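Long-range contacts in perosamine synthetase (Caulobacter crescentus, PDB 3BN1), which catalyses the pyridoxal phosphate-dependent transfer of an amino group from L-glutamate to GDP-4-keto-6-deoxy-D-mannose, yielding GDP-perosamine for O-antigen synthesis: residues D17-Y23 / L243-R248; A255-V259 / P351-L356. The contacts are given in a common frame with arbitrary orientation. Numbering follows the deposited sequence.

Contact 1: residues D17-Y23 / L243-R248; sequences DGNERDY and LAQLER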
loop_
_atom_site.group_PDB
_atom_site.type_symbol
_atom_site.label_atom_id
_atom_site.label_comp_id
_atom_site.label_asym_id
_atom_site.label_seq_id
_atom_site.Cartn_x
_atom_site.Cartn_y
_atom_site.Cartn_z
ATOM N N ASP A 17 -13.827 -19.318 -7.126
ATOM C CA ASP A 17 -14.937 -20.124 -7.608
ATOM C C ASP A 17 -16.307 -19.708 -7.069
ATOM O O ASP A 17 -17.236 -20.517 -7.051
ATOM C CB ASP A 17 -14.663 -21.597 -7.304
ATOM C CG ASP A 17 -14.758 -21.916 -5.821
ATOM O OD1 ASP A 17 -14.696 -20.986 -4.980
ATOM O OD2 ASP A 17 -14.894 -23.111 -5.486
ATOM N N GLY A 18 -16.406 -18.430 -6.706
ATOM C CA GLY A 18 -17.608 -17.755 -6.229
ATOM C C GLY A 18 -17.948 -16.575 -7.172
ATOM O O GLY A 18 -17.765 -16.673 -8.410
ATOM N N ASN A 19 -18.428 -15.475 -6.564
ATOM C CA ASN A 19 -18.819 -14.220 -7.222
ATOM C C ASN A 19 -17.742 -13.147 -7.489
ATOM O O ASN A 19 -18.068 -11.972 -7.660
ATOM C CB ASN A 19 -19.859 -13.541 -6.330
ATOM C CG ASN A 19 -21.142 -14.296 -6.321
ATOM O OD1 ASN A 19 -21.440 -15.015 -7.278
ATOM N ND2 ASN A 19 -21.822 -14.269 -5.200
ATOM N N GLU A 20 -16.466 -13.524 -7.476
ATOM C CA GLU A 20 -15.365 -12.565 -7.628
ATOM C C GLU A 20 -15.471 -11.780 -8.940
ATOM O O GLU A 20 -15.508 -10.541 -8.969
ATOM C CB GLU A 20 -14.016 -13.311 -7.466
ATOM C CG GLU A 20 -13.865 -13.948 -6.043
ATOM C CD GLU A 20 -14.205 -15.435 -6.018
ATOM O OE1 GLU A 20 -14.707 -15.931 -7.077
ATOM O OE2 GLU A 20 -13.985 -16.089 -4.952
ATOM N N ARG A 21 -15.617 -12.552 -10.011
ATOM C CA ARG A 21 -15.741 -12.007 -11.343
ATOM C C ARG A 21 -16.961 -11.113 -11.340
ATOM O O ARG A 21 -16.864 -9.916 -11.596
ATOM C CB ARG A 21 -15.853 -13.127 -12.368
ATOM C CG ARG A 21 -15.435 -12.786 -13.784
ATOM C CD ARG A 21 -16.149 -13.736 -14.813
ATOM N NE ARG A 21 -15.429 -13.901 -16.089
ATOM C CZ ARG A 21 -15.968 -13.664 -17.282
ATOM N NH1 ARG A 21 -15.263 -13.784 -18.407
ATOM N NH2 ARG A 21 -17.241 -13.308 -17.346
ATOM N N ASP A 22 -18.115 -11.657 -10.989
ATOM C CA ASP A 22 -19.312 -10.822 -10.941
ATOM C C ASP A 22 -19.129 -9.495 -10.187
ATOM O O ASP A 22 -19.435 -8.421 -10.735
ATOM C CB ASP A 22 -20.574 -11.620 -10.525
ATOM C CG ASP A 22 -21.766 -10.717 -10.136
ATOM O OD1 ASP A 22 -22.360 -10.027 -10.994
ATOM O OD2 ASP A 22 -22.154 -10.705 -8.949
ATOM N N TYR A 23 -18.659 -9.551 -8.941
ATOM C CA TYR A 23 -18.504 -8.348 -8.137
ATOM C C TYR A 23 -17.502 -7.372 -8.757
ATOM O O TYR A 23 -17.740 -6.163 -8.855
ATOM C CB TYR A 23 -18.105 -8.733 -6.718
ATOM C CG TYR A 23 -19.145 -9.472 -5.902
ATOM C CD1 TYR A 23 -20.353 -9.838 -6.441
ATOM C CD2 TYR A 23 -18.905 -9.842 -4.590
ATOM C CE1 TYR A 23 -21.293 -10.509 -5.669
ATOM C CE2 TYR A 23 -19.792 -10.539 -3.849
ATOM C CZ TYR A 23 -21.023 -10.841 -4.380
ATOM O OH TYR A 23 -22.003 -11.485 -3.654
ATOM N N LEU A 243 -14.969 -10.077 -0.747
ATOM C CA LEU A 243 -16.275 -10.370 -0.234
ATOM C C LEU A 243 -16.724 -11.679 -0.833
ATOM O O LEU A 243 -17.272 -12.570 -0.152
ATOM C CB LEU A 243 -17.164 -9.212 -0.701
ATOM C CG LEU A 243 -18.584 -9.416 -0.159
ATOM C CD1 LEU A 243 -18.648 -9.694 1.353
ATOM C CD2 LEU A 243 -19.607 -8.332 -0.596
ATOM N N ALA A 244 -16.496 -11.808 -2.134
ATOM C CA ALA A 244 -16.866 -13.067 -2.804
ATOM C C ALA A 244 -16.089 -14.250 -2.191
ATOM O O ALA A 244 -16.611 -15.362 -2.053
ATOM C CB ALA A 244 -16.626 -12.957 -4.301
ATOM N N GLN A 245 -14.839 -14.027 -1.800
ATOM C CA GLN A 245 -14.057 -15.120 -1.190
ATOM C C GLN A 245 -14.676 -15.473 0.141
ATOM O O GLN A 245 -14.778 -16.655 0.475
ATOM C CB GLN A 245 -12.626 -14.666 -0.908
ATOM C CG GLN A 245 -11.823 -14.557 -2.170
ATOM C CD GLN A 245 -11.198 -15.910 -2.549
ATOM O OE1 GLN A 245 -10.216 -16.360 -1.940
ATOM N NE2 GLN A 245 -11.818 -16.587 -3.523
ATOM N N LEU A 246 -15.007 -14.435 0.916
ATOM C CA LEU A 246 -15.547 -14.684 2.246
ATOM C C LEU A 246 -16.879 -15.407 2.229
ATOM O O LEU A 246 -17.152 -16.191 3.129
ATOM C CB LEU A 246 -15.597 -13.435 3.128
ATOM C CG LEU A 246 -16.028 -13.325 4.605
ATOM C CD1 LEU A 246 -15.281 -14.170 5.637
ATOM C CD2 LEU A 246 -16.085 -11.857 5.085
ATOM N N GLU A 247 -17.710 -15.107 1.230
ATOM C CA GLU A 247 -18.988 -15.805 1.077
ATOM C C GLU A 247 -18.785 -17.304 0.964
ATOM O O GLU A 247 -19.695 -18.092 1.188
ATOM C CB GLU A 247 -19.679 -15.352 -0.203
ATOM C CG GLU A 247 -20.101 -13.900 -0.222
ATOM C CD GLU A 247 -20.554 -13.452 -1.619
ATOM O OE1 GLU A 247 -20.138 -14.072 -2.625
ATOM O OE2 GLU A 247 -21.296 -12.445 -1.721
ATOM N N ARG A 248 -17.599 -17.727 0.582
ATOM C CA ARG A 248 -17.412 -19.145 0.407
ATOM C C ARG A 248 -16.340 -19.639 1.341
ATOM O O ARG A 248 -15.758 -20.676 1.086
ATOM C CB ARG A 248 -17.066 -19.412 -1.057
ATOM C CG ARG A 248 -18.351 -19.588 -1.930
ATOM C CD ARG A 248 -18.062 -19.899 -3.374
ATOM N NE ARG A 248 -17.388 -21.182 -3.531
ATOM C CZ ARG A 248 -18.011 -22.349 -3.446
ATOM N NH1 ARG A 248 -17.324 -23.473 -3.594
ATOM N NH2 ARG A 248 -19.320 -22.373 -3.201
HETATM O O HOH W 1 -18.798 -15.769 -3.742
HETATM O O HOH W 2 -15.225 -18.050 -3.402
#

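Contact 2: residues A255-V259 / P351-L356; sequences ARERV and PTHAGL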
loop_
_atom_site.group_PDB
_atom_site.type_symbol
_atom_site.label_atom_id
_atom_site.label_comp_id
_atom_site.label_asym_id
_atom_site.label_seq_id
_atom_site.Cartn_x
_atom_site.Cartn_y
_atom_site.Cartn_z
ATOM N N ALA A 255 -12.491 -27.598 1.969
ATOM C CA ALA A 255 -11.655 -28.111 0.933
ATOM C C ALA A 255 -10.267 -28.397 1.480
ATOM O O ALA A 255 -9.681 -29.460 1.248
ATOM C CB ALA A 255 -11.606 -27.096 -0.113
ATOM N N ARG A 256 -9.731 -27.429 2.207
ATOM C CA ARG A 256 -8.427 -27.571 2.832
ATOM C C ARG A 256 -8.530 -28.735 3.852
ATOM O O ARG A 256 -7.620 -29.582 3.934
ATOM C CB ARG A 256 -7.999 -26.237 3.500
ATOM C CG ARG A 256 -6.983 -25.394 2.845
ATOM C CD ARG A 256 -7.031 -23.951 3.366
ATOM N NE ARG A 256 -6.448 -23.111 2.325
ATOM C CZ ARG A 256 -5.144 -23.110 2.054
ATOM N NH1 ARG A 256 -4.625 -22.367 1.078
ATOM N NH2 ARG A 256 -4.355 -23.850 2.816
ATOM N N GLU A 257 -9.625 -28.801 4.628
ATOM C CA GLU A 257 -9.768 -29.909 5.579
ATOM C C GLU A 257 -9.628 -31.279 4.904
ATOM O O GLU A 257 -9.029 -32.207 5.414
ATOM C CB GLU A 257 -11.090 -29.877 6.321
ATOM C CG GLU A 257 -10.957 -29.661 7.811
ATOM C CD GLU A 257 -12.280 -29.195 8.460
ATOM O OE1 GLU A 257 -12.247 -28.801 9.648
ATOM O OE2 GLU A 257 -13.356 -29.204 7.803
ATOM N N ARG A 258 -10.253 -31.413 3.753
ATOM C CA ARG A 258 -10.246 -32.675 3.021
ATOM C C ARG A 258 -8.801 -33.054 2.656
ATOM O O ARG A 258 -8.321 -34.187 2.856
ATOM C CB ARG A 258 -10.977 -32.346 1.718
ATOM C CG ARG A 258 -11.975 -33.359 1.259
ATOM C CD ARG A 258 -13.297 -32.655 1.011
ATOM N NE ARG A 258 -13.132 -31.486 0.159
ATOM C CZ ARG A 258 -13.967 -30.448 0.132
ATOM N NH1 ARG A 258 -15.023 -30.386 0.953
ATOM N NH2 ARG A 258 -13.743 -29.427 -0.686
ATOM N N VAL A 259 -8.110 -32.039 2.133
ATOM C CA VAL A 259 -6.744 -32.184 1.686
ATOM C C VAL A 259 -5.875 -32.601 2.849
ATOM O O VAL A 259 -5.076 -33.554 2.759
ATOM C CB VAL A 259 -6.203 -30.864 1.115
ATOM C CG1 VAL A 259 -4.593 -30.849 1.181
ATOM C CG2 VAL A 259 -6.738 -30.696 -0.316
ATOM N N PRO A 351 2.342 -28.716 -0.326
ATOM C CA PRO A 351 1.149 -28.162 -0.993
ATOM C C PRO A 351 -0.140 -28.360 -0.164
ATOM O O PRO A 351 -0.497 -29.471 0.296
ATOM C CB PRO A 351 1.040 -28.954 -2.295
ATOM C CG PRO A 351 2.458 -29.373 -2.581
ATOM C CD PRO A 351 3.120 -29.614 -1.192
ATOM N N THR A 352 -0.861 -27.248 -0.048
ATOM C CA THR A 352 -2.101 -27.188 0.717
ATOM C C THR A 352 -2.895 -26.050 0.144
ATOM O O THR A 352 -2.535 -24.882 0.303
ATOM C CB THR A 352 -1.793 -26.832 2.208
ATOM O OG1 THR A 352 -0.478 -27.309 2.569
ATOM C CG2 THR A 352 -2.798 -27.490 3.110
ATOM N N HIS A 353 -3.946 -26.402 -0.566
ATOM C CA HIS A 353 -4.828 -25.395 -1.174
ATOM C C HIS A 353 -6.095 -26.081 -1.648
ATOM O O HIS A 353 -6.098 -27.300 -1.842
ATOM C CB HIS A 353 -4.154 -24.462 -2.255
ATOM C CG HIS A 353 -3.757 -25.146 -3.530
ATOM N ND1 HIS A 353 -4.664 -25.526 -4.497
ATOM C CD2 HIS A 353 -2.543 -25.560 -3.968
ATOM C CE1 HIS A 353 -4.030 -26.154 -5.467
ATOM N NE2 HIS A 353 -2.738 -26.166 -5.183
ATOM N N ALA A 354 -7.147 -25.302 -1.849
ATOM C CA ALA A 354 -8.451 -25.826 -2.218
ATOM C C ALA A 354 -8.567 -26.517 -3.533
ATOM O O ALA A 354 -9.549 -27.234 -3.710
ATOM C CB ALA A 354 -9.596 -24.756 -2.071
ATOM N N GLY A 355 -7.630 -26.303 -4.455
ATOM C CA GLY A 355 -7.702 -26.966 -5.759
ATOM C C GLY A 355 -7.044 -28.367 -5.806
ATOM O O GLY A 355 -7.092 -29.037 -6.833
ATOM N N LEU A 356 -6.447 -28.828 -4.708
ATOM C CA LEU A 356 -5.762 -30.145 -4.708
ATOM C C LEU A 356 -6.675 -31.352 -4.598
ATOM O O LEU A 356 -7.584 -31.362 -3.760
ATOM C CB LEU A 356 -4.729 -30.239 -3.585
ATOM C CG LEU A 356 -3.757 -29.065 -3.636
ATOM C CD1 LEU A 356 -3.109 -29.245 -2.305
ATOM C CD2 LEU A 356 -2.764 -29.376 -4.819
#

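Contact 1: residues D17-Y23 / L243-R248
Beside the dimer interface, where Glu20 packs on Met28 of the second subunit, the start of helix 20-30 sits against the C-terminal end of helix 236-247; Asn19 and Ala244 come closest, CA to CA 5.0 Å. Ala244 CB fills the middle, 3.2 Å from Glu20 N and 3.9 Å from Tyr23 CD2. Arg248 and Asp17 form a two-point salt bridge, NE to OD1 and NH1 to OD2, both 3.1 Å. Both carboxylate oxygens of Glu20 are used: OE1 takes the backbone N of Gly18 at 3.0 Å, and OE2 takes Gln245 NE2 at 2.6 Å and water 2 at 2.8 Å. Gln245 NE2 also donates to Arg15 O, and its OE1 accepts from Thr191 N. Water 1 accepts from Asn19 N (2.9 Å) and donates to Ala244 O (2.8 Å) and Glu247 OE1 (2.4 Å). Asn19 ND2 bonds Glu247 OE1 weakly at 3.1 Å. Tyr23 CE2 lies 3.9 Å from Leu243 CD2, and its ring makes a cation-pi contact with Arg38. A small apolar centre flanked by salt bridge, hydrogen bonds and water thus leaves most of the polar groups that meet here with a partner.

Contact 2: residues A255-V259 / P351-L356
Val259 lies across the inner side of the 351-356 loop, its CG2 3.6 Å from Leu356 O, 3.8 Å from His353 O and 3.9 Å from Leu356 CB, while CG1 approaches Thr352 CG2 at 4.3 Å. One turn earlier on helix 249-266, Ala255 meets Ala354 methyl to methyl, CB to CB at 3.7 Å, and the two CA atoms are only 5.0 Å apart. Arg256 reaches the loop from the next position on the helix. Its guanidinium spreads over the backbone of the loop, with His353 CA over one face and NH1 3.8 Å from that atom, but its clear hydrogen bond runs from NH2 to Trp288 O, on the way into strand 290-294. The loop keeps its own shape: a type I beta turn from His353 to Leu356 is closed by Leu356 N to His353 O at 3.3 Å, and His353 ND1 accepts a hydrogen bond from Gly355 N at 3.1 Å. Thr352 OG1 ties back to Leu350 O and Tyr290 N. Between the segments themselves the contact is therefore chiefly van der Waals. Trp288 helps line the 2-oxoglutarate pocket, and the Arg256 side chain is about 10 Å from that ligand, near the site but outside it. This is a helix packed on the connection between strand 347-350 and helix 358-371, within the small C-terminal domain characteristic of aspartate aminotransferase-like enzymes.

How the contacts relate
Helices 236-247 and 249-266 follow each other in the chain, and each contact uses one of them: contact 1 the end of the first, contact 2 an early part of the second. Their centres are 18 Å apart and their nearest atoms about 7 Å, so they do not touch. Contact 1 is only partly buried and lies farther from the chain centre; there salt bridge, side-chain amide hydrogen bonds and water do the joining, and Arg21, in segment 17-23, forms a salt bridge with Asp29 of the second subunit. Contact 2 is buried and mostly apolar between its segments, with Arg256 and Thr352 making their hydrogen bonds elsewhere. Arg15 relates to both, bonding Gln245 through its carbonyl and touching Ala354.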